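Local atomic coordinates of TqaL (PDB entry 7EEH), a protein that belongs to the 2OG-Fe dioxygenase family of the cupin clan and holds an iron(III) ion, probably in the double-stranded beta-helix (jelly-roll) fold of that clan. Residues T162-R167 against I273-R278. The protein carries 1 engineered substitution. Numbering follows the deposited sequence.
Sequences TLFNLR and IFFTRR
Strands 162-167 and 273-277 run antiparallel, their axes 4.7 Å apart at closest approach. Four backbone hydrogen bonds join them. T162 and F275 form one hydrogen-bonded pair, in which T162 N to F275 O measures 2.8 Å. F164 and I273 form the other, and F164 N lies 2.9 Å from I273 O in the plane of that carbonyl. Between them sits the non-hydrogen-bonded pair L163 and F274, where the CA of L163 makes a C-H...O contact to I273 O.

The face carrying L163 and F274 is the tight, buried one, closed by helix 128-141, whose F130 touches both side chains and whose L133 and L134 touch F274. L163 has CG anti to its backbone N (chi1 -177°), and its side chain runs alongside F274, on one face of that ring. The two strands are neighbours at the middle of the large antiparallel sheet of what is probably a jelly-roll fold.

The other face, with T162, F164, I273 and F275, is looser and partly exposed. It looks to the iron site: the F275 side chain is about 5 Å from the iron and touches the metal ligand D186. F164 CD1 meets the edge of the F275 ring, 3.9 Å from its CE2. CG2 of I273 lies over one face of that ring, toward its rim. Further along, L166 CD2 touches I273 CD1 at 3.8 Å. A water bridges T162 OG1 and F275 O, donating to the carbonyl at 2.9 Å.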
loop_
_atom_site.group_PDB
_atom_site.type_symbol
_atom_site.label_atom_id
_atom_site.label_comp_id
_atom_site.label_asym_id
_atom_site.label_seq_id
_atom_site.Cartn_x
_atom_site.Cartn_y
_atom_site.Cartn_z
ATOM N N THR B 162 -2.462 6.213 32.979
ATOM C CA THR B 162 -3.643 6.819 33.572
ATOM C C THR B 162 -4.421 7.531 32.471
ATOM O O THR B 162 -3.901 8.448 31.828
ATOM C CB THR B 162 -3.283 7.795 34.694
ATOM O OG1 THR B 162 -2.352 7.172 35.577
ATOM C CG2 THR B 162 -4.530 8.144 35.496
ATOM N N LEU B 163 -5.652 7.092 32.246
ATOM C CA LEU B 163 -6.491 7.590 31.164
ATOM C C LEU B 163 -7.658 8.397 31.722
ATOM O O LEU B 163 -8.426 7.887 32.539
ATOM C CB LEU B 163 -7.008 6.434 30.306
ATOM C CG LEU B 163 -7.779 7.158 29.197
ATOM C CD1 LEU B 163 -7.092 7.233 27.884
ATOM C CD2 LEU B 163 -9.240 6.684 29.105
ATOM N N PHE B 164 -7.795 9.643 31.268
ATOM C CA PHE B 164 -8.946 10.484 31.582
ATOM C C PHE B 164 -9.795 10.703 30.337
ATOM O O PHE B 164 -9.281 11.112 29.287
ATOM C CB PHE B 164 -8.525 11.848 32.128
ATOM C CG PHE B 164 -7.995 11.807 33.524
ATOM C CD1 PHE B 164 -6.713 11.366 33.771
ATOM C CD2 PHE B 164 -8.776 12.229 34.592
ATOM C CE1 PHE B 164 -6.211 11.332 35.063
ATOM C CE2 PHE B 164 -8.281 12.195 35.883
ATOM C CZ PHE B 164 -6.997 11.746 36.116
ATOM N N ASN B 165 -11.092 10.479 30.469
ATOM C CA ASN B 165 -12.068 10.899 29.471
ATOM C C ASN B 165 -12.699 12.172 30.031
ATOM O O ASN B 165 -13.315 12.140 31.099
ATOM C CB ASN B 165 -13.083 9.787 29.237
ATOM C CG ASN B 165 -14.078 10.108 28.149
ATOM O OD1 ASN B 165 -14.040 11.175 27.520
ATOM N ND2 ASN B 165 -14.962 9.171 27.900
ATOM N N LEU B 166 -12.493 13.300 29.354
ATOM C CA LEU B 166 -12.693 14.612 29.965
ATOM C C LEU B 166 -13.511 15.512 29.049
ATOM O O LEU B 166 -13.144 15.724 27.888
ATOM C CB LEU B 166 -11.331 15.275 30.284
ATOM C CG LEU B 166 -11.325 16.765 30.642
ATOM C CD1 LEU B 166 -12.055 16.996 31.944
ATOM C CD2 LEU B 166 -9.919 17.312 30.736
ATOM N N ARG B 167 -14.606 16.056 29.576
ATOM C CA ARG B 167 -15.368 17.097 28.894
ATOM C C ARG B 167 -15.182 18.396 29.666
ATOM O O ARG B 167 -15.557 18.480 30.843
ATOM C CB ARG B 167 -16.851 16.724 28.794
ATOM C CG ARG B 167 -17.767 17.914 28.523
ATOM C CD ARG B 167 -19.184 17.474 28.184
ATOM N NE ARG B 167 -19.233 16.666 26.967
ATOM C CZ ARG B 167 -20.304 16.000 26.551
ATOM N NH1 ARG B 167 -21.440 16.053 27.250
ATOM N NH2 ARG B 167 -20.241 15.277 25.437
ATOM N N ILE B 273 -7.312 11.568 27.374
ATOM C CA ILE B 273 -5.972 12.004 27.761
ATOM C C ILE B 273 -5.266 10.817 28.405
ATOM O O ILE B 273 -5.686 10.337 29.467
ATOM C CB ILE B 273 -6.004 13.213 28.704
ATOM C CG1 ILE B 273 -6.772 14.366 28.055
ATOM C CG2 ILE B 273 -4.584 13.643 29.060
ATOM C CD1 ILE B 273 -7.098 15.482 28.994
ATOM N N PHE B 274 -4.203 10.333 27.753
ATOM C CA PHE B 274 -3.435 9.172 28.197
ATOM C C PHE B 274 -2.127 9.665 28.796
ATOM O O PHE B 274 -1.310 10.246 28.077
ATOM C CB PHE B 274 -3.113 8.211 27.038
ATOM C CG PHE B 274 -4.316 7.746 26.225
ATOM C CD1 PHE B 274 -4.943 8.592 25.335
ATOM C CD2 PHE B 274 -4.753 6.429 26.309
ATOM C CE1 PHE B 274 -6.024 8.167 24.570
ATOM C CE2 PHE B 274 -5.829 5.979 25.545
ATOM C CZ PHE B 274 -6.468 6.858 24.673
ATOM N N PHE B 275 -1.915 9.422 30.096
ATOM C CA PHE B 275 -0.651 9.752 30.768
ATOM C C PHE B 275 0.083 8.449 31.052
ATOM O O PHE B 275 -0.333 7.699 31.943
ATOM C CB PHE B 275 -0.873 10.487 32.086
ATOM C CG PHE B 275 -1.581 11.813 31.985
ATOM C CD1 PHE B 275 -0.933 12.935 31.506
ATOM C CD2 PHE B 275 -2.880 11.956 32.473
ATOM C CE1 PHE B 275 -1.574 14.174 31.477
ATOM C CE2 PHE B 275 -3.525 13.191 32.445
ATOM C CZ PHE B 275 -2.870 14.297 31.949
ATOM N N THR B 276 1.188 8.184 30.339
ATOM C CA THR B 276 1.882 6.904 30.448
ATOM C C THR B 276 3.300 7.084 30.985
ATOM O O THR B 276 4.077 7.881 30.446
ATOM C CB THR B 276 1.906 6.184 29.087
ATOM O OG1 THR B 276 0.558 5.886 28.695
ATOM C CG2 THR B 276 2.693 4.874 29.191
ATOM N N ARG B 277 3.649 6.315 32.024
ATOM C CA ARG B 277 4.979 6.411 32.625
ATOM C C ARG B 277 5.420 5.058 33.165
ATOM O O ARG B 277 4.606 4.153 33.373
ATOM C CB ARG B 277 5.016 7.448 33.747
ATOM C CG ARG B 277 4.049 7.136 34.918
ATOM C CD ARG B 277 4.401 7.966 36.154
ATOM N NE ARG B 277 3.406 7.844 37.227
ATOM C CZ ARG B 277 3.257 6.764 37.995
ATOM N NH1 ARG B 277 4.037 5.700 37.827
ATOM N NH2 ARG B 277 2.337 6.745 38.948
ATOM N N ARG B 278 6.736 4.923 33.372
ATOM C CA ARG B 278 7.266 3.790 34.118
ATOM C C ARG B 278 6.823 3.901 35.584
ATOM O O ARG B 278 6.515 4.994 36.064
ATOM C CB ARG B 278 8.795 3.740 34.017
ATOM C CG ARG B 278 9.334 3.520 32.581
ATOM C CD ARG B 278 8.932 2.159 32.058
ATOM N NE ARG B 278 9.852 1.581 31.073
ATOM C CZ ARG B 278 9.600 0.441 30.421
ATOM N NH1 ARG B 278 8.463 -0.217 30.648
ATOM N NH2 ARG B 278 10.465 -0.045 29.536
HETATM O O HOH W 1 0.155 7.637 34.813
#